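PDB 2OOL: sensor protein from Rhodopseudomonas palustris, which senses light through a bound bilin in the chromophore-binding fragment studied here and, as the full-length protein, probably signals as a histidine kinase. Local coordinates for residues A[217-220]-A[221-224]; A[270-273]-A[274-278]. All coordinates share one frame; numbering follows the deposited sequence.

Contact 1. Residues A[217-220]-A[221-224]; sequences IPAQ and SRAL. With LBV (3-[2-[(Z)-[3-(2-carboxyethyl)-5-[(Z)-(4-ethenyl-3-methyl-5-oxidanylidene-pyrrol-2-ylidene)methyl]-4-methyl-pyrrol-1-ium -2-ylidene]methyl]-5-[(Z)-[(3E)-3-ethylidene-4-methyl-5-oxidanylidene-pyrrolidin-2-ylidene]methyl]-4-methyl-1H-pyrrol-3- yl]propanoic acid), chain C.
I217 and R222 meet where a loop turns into helix 219-227, and their polar link comes from a side chain reaching back to the backbone. R222 NE donates to I217 O at 2.9 Å, nearly in line with the carbonyl bond, although the N-H itself is bent (133°). A turn at chi3 of -101° folds the guanidinium back so that one face lies over P218 C and A219 CA, while W191 gives the group a cation-pi partner. Main-chain bonds start the helix: R222 N to P218 O, A223 N to A219 O and L224 N to Q220 O, with P218 at the N-cap. S221 N also donates to Q220 OE1 (3.1 Å), from above that amide carbonyl's plane, and Q220 NE2 is held by C28 O and E31 O.

I217 and P218 belong to the Asp-Ile-Pro motif of phytochrome GAF domains. Both side chains pack on the bilin, while I217 also touches Y185 and F187 of strand 181-187 and M295 of strand 291-300. I217 sends its two branches to different partners: CG1 lies 3.5 Å from LBV C4C, while CG2, anti to the backbone N, packs on R222 CG at 3.9 Å. P218 CD rests 3.5 Å from LBV C1B, and P218 CG is 3.5 Å from S221 OG. That hydroxyl oxygen approaches LBV CAB to 3.2 Å, buried with no hydrogen-bonding partner in the model.

Contact 2. Residues A[270-273]-A[274-278]; sequences LEYM and VNMGM. With LBV (3-[2-[(Z)-[3-(2-carboxyethyl)-5-[(Z)-(4-ethenyl-3-methyl-5-oxidanylidene-pyrrol-2-ylidene)methyl]-4-methyl-pyrrol-1-ium -2-ylidene]methyl]-5-[(Z)-[(3E)-3-ethylidene-4-methyl-5-oxidanylidene-pyrrolidin-2-ylidene]methyl]-4-methyl-1H-pyrrol-3- yl]propanoic acid), chain C.
Y272 and M276, one helical turn apart, lie side by side and point the same way on the last turns of helix 267-276, which closes in a Schellman motif of the GAF domain. The thioether of M276 makes a Met-aromatic contact: SD is 3.7 Å from Y272 CE1 and stands obliquely to the ring, 52° off its normal. With CG anti to the backbone N (chi1 177°), the phenol extends from the helix toward the bilin. Its CD2 comes within 3.3 Å of LBV O_A, the lactam oxygen at one end of the chromophore, while OH touches LBV CMD, a methyl of the D ring near the other end, at 3.4 Å. One aromatic side chain thus reaches both terminal rings. Were Y272 replaced by an alanine, the D-ring methyl would probably lose this neighbour and the ring would be gone from beside the M276 sulfur.

M273 is oriented differently. Its chain, bent at chi2 and chi3, brings SD to 4.3 Å from M276 SD; the side chains of M273 and M278 cross at an angle, with H299 of strand 291-300 touching all three methionines. The backbone leaves the helix at G277, which takes a positive phi of 77°. The Schellman pair is a weak bond from M278 N to M273 O at 3.4 Å and one from G277 N to V274 O at 3.0 Å; G277 N makes a further weak bond to M273 O. The M273 methyl also reaches the residue after the glycine, with CE 3.9 Å from M278 CB and 3.4 Å from M278 O.

Contact 1 precedes contact 2 along the chain, and both fall within the GAF domain, at the start of helix 219-227 and the end of helix 267-276. Their centres are 18 Å apart, with nearest atoms about 7 Å apart, so the two do not touch directly; the bilin is what they share. Strand 291-300 of the GAF sheet receives side chains from both. The intervening chain contributes strand 230-233 to that sheet and strand 241-244 to the separate seven-stranded one. This illustrates how two helices that remain apart can each supply part of a chromophore pocket to which the GAF sheet also contributes, S297 of strand 291-300 being hydrogen-bonded to the bilin.

Contact 1. Residues A[217-220]-A[221-224]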
ATOM      1  N   ILE A 217     -18.808  -5.702 -24.441  1.00 55.36           N
ATOM      2  CA  ILE A 217     -18.792  -4.591 -23.481  1.00 55.37           C
ATOM      3  C   ILE A 217     -19.376  -3.380 -24.223  1.00 55.07           C
ATOM      4  O   ILE A 217     -18.625  -2.525 -24.692  1.00 55.22           O
ATOM      5  CB  ILE A 217     -17.374  -4.261 -22.940  1.00 54.90           C
ATOM      6  CG1 ILE A 217     -16.635  -5.541 -22.494  1.00 56.64           C
ATOM      7  CG2 ILE A 217     -17.474  -3.284 -21.781  1.00 54.78           C
ATOM      8  CD1 ILE A 217     -15.212  -5.314 -21.911  1.00 54.88           C
ATOM      9  N   PRO A 218     -20.723  -3.306 -24.325  1.00 54.50           N
ATOM     10  CA  PRO A 218     -21.404  -2.355 -25.193  1.00 54.07           C
ATOM     11  C   PRO A 218     -21.203  -0.916 -24.767  1.00 53.24           C
ATOM     12  O   PRO A 218     -20.589  -0.634 -23.721  1.00 53.03           O
ATOM     13  CB  PRO A 218     -22.857  -2.793 -25.120  1.00 54.31           C
ATOM     14  CG  PRO A 218     -22.959  -3.485 -23.803  1.00 55.06           C
ATOM     15  CD  PRO A 218     -21.680  -4.143 -23.589  1.00 54.50           C
ATOM     16  N   ALA A 219     -21.688  -0.012 -25.608  1.00 53.08           N
ATOM     17  CA  ALA A 219     -21.347   1.419 -25.543  1.00 52.88           C
ATOM     18  C   ALA A 219     -21.737   2.107 -24.247  1.00 52.31           C
ATOM     19  O   ALA A 219     -21.019   2.983 -23.761  1.00 52.66           O
ATOM     20  CB  ALA A 219     -21.935   2.212 -26.790  1.00 51.83           C
ATOM     21  N   GLN A 220     -22.892   1.775 -23.692  1.00 53.15           N
ATOM     22  CA  GLN A 220     -23.332   2.465 -22.456  1.00 52.90           C
ATOM     23  C   GLN A 220     -22.489   1.960 -21.258  1.00 52.44           C
ATOM     24  O   GLN A 220     -22.188   2.696 -20.318  1.00 53.25           O
ATOM     25  CB  GLN A 220     -24.849   2.330 -22.258  1.00 52.11           C
ATOM     26  CG  GLN A 220     -25.329   1.067 -21.563  1.00 54.24           C
ATOM     27  CD  GLN A 220     -25.311  -0.172 -22.440  1.00 54.03           C
ATOM     28  OE1 GLN A 220     -24.382  -0.377 -23.194  1.00 56.78           O
ATOM     29  NE2 GLN A 220     -26.359  -0.985 -22.360  1.00 55.78           N
ATOM     30  N   SER A 221     -22.100   0.698 -21.311  1.00 53.53           N
ATOM     31  CA  SER A 221     -21.226   0.090 -20.281  1.00 52.95           C
ATOM     32  C   SER A 221     -19.875   0.748 -20.299  1.00 52.41           C
ATOM     33  O   SER A 221     -19.333   1.106 -19.274  1.00 52.01           O
ATOM     34  CB  SER A 221     -21.045  -1.419 -20.545  1.00 52.87           C
ATOM     35  OG  SER A 221     -22.328  -2.028 -20.697  1.00 54.81           O
ATOM     36  N   ARG A 222     -19.316   0.895 -21.487  1.00 53.34           N
ATOM     37  CA  ARG A 222     -18.009   1.546 -21.640  1.00 53.14           C
ATOM     38  C   ARG A 222     -18.000   2.988 -21.203  1.00 53.34           C
ATOM     39  O   ARG A 222     -17.034   3.413 -20.580  1.00 53.81           O
ATOM     40  CB  ARG A 222     -17.560   1.488 -23.060  1.00 53.25           C
ATOM     41  CG  ARG A 222     -17.020   0.203 -23.417  1.00 55.19           C
ATOM     42  CD  ARG A 222     -16.345   0.264 -24.726  1.00 56.89           C
ATOM     43  NE  ARG A 222     -17.205  -0.288 -25.764  1.00 58.68           N
ATOM     44  CZ  ARG A 222     -17.803   0.395 -26.702  1.00 53.14           C
ATOM     45  NH1 ARG A 222     -17.678   1.727 -26.775  1.00 56.95           N
ATOM     46  NH2 ARG A 222     -18.540  -0.272 -27.572  1.00 56.25           N
ATOM     47  N   ALA A 223     -19.037   3.751 -21.566  1.00 53.15           N
ATOM     48  CA  ALA A 223     -19.250   5.129 -21.016  1.00 53.02           C
ATOM     49  C   ALA A 223     -19.282   5.132 -19.456  1.00 53.69           C
ATOM     50  O   ALA A 223     -18.571   5.916 -18.800  1.00 55.20           O
ATOM     51  CB  ALA A 223     -20.581   5.801 -21.624  1.00 49.81           C
ATOM     52  N   LEU A 224     -20.075   4.259 -18.851  1.00 53.67           N
ATOM     53  CA  LEU A 224     -20.084   4.152 -17.374  1.00 52.90           C
ATOM     54  C   LEU A 224     -18.708   3.790 -16.836  1.00 52.29           C
ATOM     55  O   LEU A 224     -18.211   4.429 -15.917  1.00 52.62           O
ATOM     56  CB  LEU A 224     -21.101   3.120 -16.895  1.00 52.64           C
ATOM     57  CG  LEU A 224     -21.268   2.961 -15.352  1.00 54.20           C
ATOM     58  CD1 LEU A 224     -21.679   4.244 -14.673  1.00 52.04           C
ATOM     59  CD2 LEU A 224     -22.321   1.933 -15.040  1.00 54.62           C
TER
HETATM   60  C1A LBV C 400     -22.745  -9.650 -24.245  1.00 55.95           C
HETATM   61  C1B LBV C 400     -23.029  -6.373 -21.256  1.00 50.99           C
HETATM   62  O1B LBV C 400     -24.469  -3.652 -15.562  1.00 34.79           O
HETATM   63  C1C LBV C 400     -19.014  -6.600 -19.150  1.00 43.62           C
HETATM   64  O1C LBV C 400     -16.090  -7.154 -14.886  1.00 38.53           O
HETATM   65  C1D LBV C 400     -15.641  -9.542 -20.701  1.00 49.75           C
HETATM   66  C2A LBV C 400     -23.884  -9.281 -25.163  1.00 54.65           C
HETATM   67  C2B LBV C 400     -23.506  -5.375 -20.395  1.00 46.95           C
HETATM   68  O2B LBV C 400     -22.345  -3.090 -15.427  1.00 34.47           O
HETATM   69  C2C LBV C 400     -17.884  -6.462 -18.317  1.00 40.66           C
HETATM   70  O2C LBV C 400     -17.596  -8.711 -15.338  1.00 32.55           O
HETATM   71  C2D LBV C 400     -14.844  -9.980 -21.779  1.00 50.56           C
HETATM   72  C3A LBV C 400     -24.362  -8.027 -24.410  1.00 55.35           C
HETATM   73  C3B LBV C 400     -22.527  -5.124 -19.437  1.00 44.10           C
HETATM   74  C3C LBV C 400     -16.886  -7.249 -18.870  1.00 43.20           C
HETATM   75  C3D LBV C 400     -13.806 -10.695 -21.222  1.00 51.80           C
HETATM   76  C4A LBV C 400     -23.540  -7.814 -23.270  1.00 54.88           C
HETATM   77  C4B LBV C 400     -21.411  -5.954 -19.754  1.00 44.24           C
HETATM   78  C4C LBV C 400     -17.412  -7.888 -20.007  1.00 43.28           C
HETATM   79  C4D LBV C 400     -13.997 -10.682 -19.833  1.00 52.52           C
HETATM   80  CAA LBV C 400     -25.436  -7.184 -24.777  1.00 55.80           C
HETATM   81  CAB LBV C 400     -22.653  -4.125 -18.276  1.00 40.89           C
HETATM   82  CAC LBV C 400     -17.661  -5.641 -17.025  1.00 41.48           C
HETATM   83  CAD LBV C 400     -12.816 -11.318 -21.943  1.00 50.72           C
HETATM   84  CBA LBV C 400     -26.355  -7.274 -26.041  1.00 58.06           C
HETATM   85  CBB LBV C 400     -22.954  -4.810 -16.959  1.00 38.07           C
HETATM   86  CBC LBV C 400     -18.184  -6.421 -15.778  1.00 40.03           C
HETATM   87  CBD LBV C 400     -11.768 -12.017 -21.355  1.00 50.46           C
HETATM   88  CGB LBV C 400     -23.279  -3.750 -15.889  1.00 36.62           C
HETATM   89  CGC LBV C 400     -17.205  -7.532 -15.277  1.00 39.62           C
HETATM   90  CHB LBV C 400     -23.780  -6.752 -22.378  1.00 49.81           C
HETATM   91  CHC LBV C 400     -20.240  -5.931 -18.935  1.00 42.67           C
HETATM   92  CHD LBV C 400     -16.778  -8.767 -20.889  1.00 46.33           C
HETATM   93  CMA LBV C 400     -24.932 -10.405 -25.120  0.50 56.38           C
HETATM   94  CMB LBV C 400     -24.892  -4.695 -20.463  1.00 42.99           C
HETATM   95  CMC LBV C 400     -15.476  -7.338 -18.249  1.00 40.02           C
HETATM   96  CMD LBV C 400     -15.028  -9.732 -23.292  1.00 47.67           C
HETATM   97  N_A LBV C 400     -22.617  -8.781 -23.221  1.00 55.96           N
HETATM   98  O_A LBV C 400     -22.012 -10.621 -24.406  1.00 55.40           O
HETATM   99  N_B LBV C 400     -21.783  -6.655 -20.838  1.00 43.22           N
HETATM  100  N_C LBV C 400     -18.673  -7.468 -20.117  1.00 43.28           N
HETATM  101  N_D LBV C 400     -15.111  -9.997 -19.580  1.00 49.36           N
HETATM  102  O_D LBV C 400     -13.294 -11.206 -18.952  1.00 48.55           O

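Contact 2. Residues A[270-273]-A[274-278]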
ATOM      1  N   LEU A 270     -24.799 -11.235 -16.802  1.00 54.53           N
ATOM      2  CA  LEU A 270     -24.742 -12.363 -15.867  1.00 55.87           C
ATOM      3  C   LEU A 270     -24.793 -13.706 -16.609  1.00 57.04           C
ATOM      4  O   LEU A 270     -24.075 -14.659 -16.259  1.00 58.10           O
ATOM      5  CB  LEU A 270     -25.835 -12.279 -14.831  1.00 55.01           C
ATOM      6  CG  LEU A 270     -25.701 -11.094 -13.855  1.00 55.05           C
ATOM      7  CD1 LEU A 270     -26.917 -11.093 -12.937  1.00 51.64           C
ATOM      8  CD2 LEU A 270     -24.379 -11.140 -13.063  1.00 52.43           C
ATOM      9  N   GLU A 271     -25.624 -13.773 -17.637  1.00 58.47           N
ATOM     10  CA  GLU A 271     -25.817 -15.002 -18.427  1.00 58.93           C
ATOM     11  C   GLU A 271     -24.561 -15.302 -19.252  1.00 58.63           C
ATOM     12  O   GLU A 271     -24.166 -16.456 -19.430  1.00 59.07           O
ATOM     13  CB  GLU A 271     -27.069 -14.818 -19.284  1.00 58.71           C
ATOM     14  CG  GLU A 271     -27.334 -15.815 -20.403  1.00 61.43           C
ATOM     15  CD  GLU A 271     -28.775 -15.635 -21.008  1.00 63.71           C
ATOM     16  OE1 GLU A 271     -29.642 -14.988 -20.332  1.00 72.08           O
ATOM     17  OE2 GLU A 271     -29.034 -16.133 -22.148  1.00 68.19           O
ATOM     18  N   TYR A 272     -23.926 -14.249 -19.746  1.00 58.54           N
ATOM     19  CA  TYR A 272     -22.619 -14.349 -20.370  1.00 58.22           C
ATOM     20  C   TYR A 272     -21.628 -15.037 -19.448  1.00 57.97           C
ATOM     21  O   TYR A 272     -20.851 -15.899 -19.875  1.00 55.17           O
ATOM     22  CB  TYR A 272     -22.104 -12.950 -20.670  1.00 59.74           C
ATOM     23  CG  TYR A 272     -20.719 -12.883 -21.268  1.00 60.05           C
ATOM     24  CD1 TYR A 272     -19.593 -12.689 -20.462  1.00 62.42           C
ATOM     25  CD2 TYR A 272     -20.542 -12.940 -22.639  1.00 62.30           C
ATOM     26  CE1 TYR A 272     -18.325 -12.607 -21.014  1.00 62.48           C
ATOM     27  CE2 TYR A 272     -19.272 -12.857 -23.212  1.00 63.57           C
ATOM     28  CZ  TYR A 272     -18.169 -12.690 -22.402  1.00 63.92           C
ATOM     29  OH  TYR A 272     -16.914 -12.595 -22.996  1.00 64.63           O
ATOM     30  N   MET A 273     -21.630 -14.623 -18.181  1.00 56.75           N
ATOM     31  CA  MET A 273     -20.692 -15.186 -17.208  1.00 56.77           C
ATOM     32  C   MET A 273     -21.034 -16.623 -16.828  1.00 56.36           C
ATOM     33  O   MET A 273     -20.141 -17.423 -16.604  1.00 55.76           O
ATOM     34  CB  MET A 273     -20.610 -14.307 -15.977  1.00 56.63           C
ATOM     35  CG  MET A 273     -20.017 -12.956 -16.249  1.00 55.85           C
ATOM     36  SD  MET A 273     -18.347 -13.070 -16.874  1.00 57.71           S
ATOM     37  CE  MET A 273     -17.558 -13.958 -15.516  1.00 58.97           C
ATOM     38  N   VAL A 274     -22.317 -16.954 -16.754  1.00 56.99           N
ATOM     39  CA  VAL A 274     -22.724 -18.350 -16.592  1.00 57.61           C
ATOM     40  C   VAL A 274     -22.086 -19.248 -17.672  1.00 58.53           C
ATOM     41  O   VAL A 274     -21.482 -20.311 -17.365  1.00 57.84           O
ATOM     42  CB  VAL A 274     -24.274 -18.481 -16.571  1.00 57.20           C
ATOM     43  CG1 VAL A 274     -24.695 -19.932 -16.725  1.00 56.85           C
ATOM     44  CG2 VAL A 274     -24.834 -17.898 -15.273  1.00 55.21           C
ATOM     45  N   ASN A 275     -22.171 -18.796 -18.927  1.00 59.51           N
ATOM     46  CA  ASN A 275     -21.571 -19.510 -20.054  1.00 60.23           C
ATOM     47  C   ASN A 275     -20.067 -19.523 -19.999  1.00 60.78           C
ATOM     48  O   ASN A 275     -19.429 -20.470 -20.462  1.00 61.25           O
ATOM     49  CB  ASN A 275     -22.045 -18.926 -21.390  1.00 60.91           C
ATOM     50  CG  ASN A 275     -23.562 -18.976 -21.530  1.00 64.10           C
ATOM     51  OD1 ASN A 275     -24.227 -19.767 -20.854  1.00 67.53           O
ATOM     52  ND2 ASN A 275     -24.124 -18.101 -22.375  1.00 67.32           N
ATOM     53  N   MET A 276     -19.481 -18.495 -19.412  1.00 61.65           N
ATOM     54  CA  MET A 276     -18.024 -18.475 -19.190  1.00 62.06           C
ATOM     55  C   MET A 276     -17.604 -19.557 -18.170  1.00 60.47           C
ATOM     56  O   MET A 276     -16.475 -19.988 -18.169  1.00 59.47           O
ATOM     57  CB  MET A 276     -17.626 -17.098 -18.632  1.00 62.30           C
ATOM     58  CG  MET A 276     -16.155 -16.718 -18.790  1.00 63.54           C
ATOM     59  SD  MET A 276     -15.987 -15.202 -19.796  1.00 70.47           S
ATOM     60  CE  MET A 276     -14.613 -15.635 -20.850  1.00 63.34           C
ATOM     61  N   GLY A 277     -18.513 -19.908 -17.249  1.00 59.11           N
ATOM     62  CA  GLY A 277     -18.179 -20.782 -16.124  1.00 58.28           C
ATOM     63  C   GLY A 277     -17.410 -20.110 -14.990  1.00 57.09           C
ATOM     64  O   GLY A 277     -16.697 -20.775 -14.245  1.00 55.52           O
ATOM     65  N   MET A 278     -17.547 -18.799 -14.837  1.00 55.89           N
ATOM     66  CA  MET A 278     -16.894 -18.118 -13.741  1.00 56.04           C
ATOM     67  C   MET A 278     -17.938 -17.373 -12.970  1.00 55.38           C
ATOM     68  O   MET A 278     -18.607 -16.522 -13.561  1.00 56.34           O
ATOM     69  CB  MET A 278     -15.822 -17.157 -14.260  1.00 56.35           C
ATOM     70  CG  MET A 278     -14.636 -17.844 -14.869  1.00 56.53           C
ATOM     71  SD  MET A 278     -13.528 -18.685 -13.697  1.00 60.21           S
ATOM     72  CE  MET A 278     -12.199 -19.175 -14.723  1.00 57.23           C
TER
HETATM   73  C1A LBV C 400     -22.745  -9.650 -24.245  1.00 55.95           C
HETATM   74  C1B LBV C 400     -23.029  -6.373 -21.256  1.00 50.99           C
HETATM   75  O1B LBV C 400     -24.469  -3.652 -15.562  1.00 34.79           O
HETATM   76  C1C LBV C 400     -19.014  -6.600 -19.150  1.00 43.62           C
HETATM   77  O1C LBV C 400     -16.090  -7.154 -14.886  1.00 38.53           O
HETATM   78  C1D LBV C 400     -15.641  -9.542 -20.701  1.00 49.75           C
HETATM   79  C2A LBV C 400     -23.884  -9.281 -25.163  1.00 54.65           C
HETATM   80  C2B LBV C 400     -23.506  -5.375 -20.395  1.00 46.95           C
HETATM   81  O2B LBV C 400     -22.345  -3.090 -15.427  1.00 34.47           O
HETATM   82  C2C LBV C 400     -17.884  -6.462 -18.317  1.00 40.66           C
HETATM   83  O2C LBV C 400     -17.596  -8.711 -15.338  1.00 32.55           O
HETATM   84  C2D LBV C 400     -14.844  -9.980 -21.779  1.00 50.56           C
HETATM   85  C3A LBV C 400     -24.362  -8.027 -24.410  1.00 55.35           C
HETATM   86  C3B LBV C 400     -22.527  -5.124 -19.437  1.00 44.10           C
HETATM   87  C3C LBV C 400     -16.886  -7.249 -18.870  1.00 43.20           C
HETATM   88  C3D LBV C 400     -13.806 -10.695 -21.222  1.00 51.80           C
HETATM   89  C4A LBV C 400     -23.540  -7.814 -23.270  1.00 54.88           C
HETATM   90  C4B LBV C 400     -21.411  -5.954 -19.754  1.00 44.24           C
HETATM   91  C4C LBV C 400     -17.412  -7.888 -20.007  1.00 43.28           C
HETATM   92  C4D LBV C 400     -13.997 -10.682 -19.833  1.00 52.52           C
HETATM   93  CAA LBV C 400     -25.436  -7.184 -24.777  1.00 55.80           C
HETATM   94  CAB LBV C 400     -22.653  -4.125 -18.276  1.00 40.89           C
HETATM   95  CAC LBV C 400     -17.661  -5.641 -17.025  1.00 41.48           C
HETATM   96  CAD LBV C 400     -12.816 -11.318 -21.943  1.00 50.72           C
HETATM   97  CBA LBV C 400     -26.355  -7.274 -26.041  1.00 58.06           C
HETATM   98  CBB LBV C 400     -22.954  -4.810 -16.959  1.00 38.07           C
HETATM   99  CBC LBV C 400     -18.184  -6.421 -15.778  1.00 40.03           C
HETATM  100  CBD LBV C 400     -11.768 -12.017 -21.355  1.00 50.46           C
HETATM  101  CGB LBV C 400     -23.279  -3.750 -15.889  1.00 36.62           C
HETATM  102  CGC LBV C 400     -17.205  -7.532 -15.277  1.00 39.62           C
HETATM  103  CHB LBV C 400     -23.780  -6.752 -22.378  1.00 49.81           C
HETATM  104  CHC LBV C 400     -20.240  -5.931 -18.935  1.00 42.67           C
HETATM  105  CHD LBV C 400     -16.778  -8.767 -20.889  1.00 46.33           C
HETATM  106  CMA LBV C 400     -24.932 -10.405 -25.120  0.50 56.38           C
HETATM  107  CMB LBV C 400     -24.892  -4.695 -20.463  1.00 42.99           C
HETATM  108  CMC LBV C 400     -15.476  -7.338 -18.249  1.00 40.02           C
HETATM  109  CMD LBV C 400     -15.028  -9.732 -23.292  1.00 47.67           C
HETATM  110  N_A LBV C 400     -22.617  -8.781 -23.221  1.00 55.96           N
HETATM  111  O_A LBV C 400     -22.012 -10.621 -24.406  1.00 55.40           O
HETATM  112  N_B LBV C 400     -21.783  -6.655 -20.838  1.00 43.22           N
HETATM  113  N_C LBV C 400     -18.673  -7.468 -20.117  1.00 43.28           N
HETATM  114  N_D LBV C 400     -15.111  -9.997 -19.580  1.00 49.36           N
HETATM  115  O_D LBV C 400     -13.294 -11.206 -18.952  1.00 48.55           O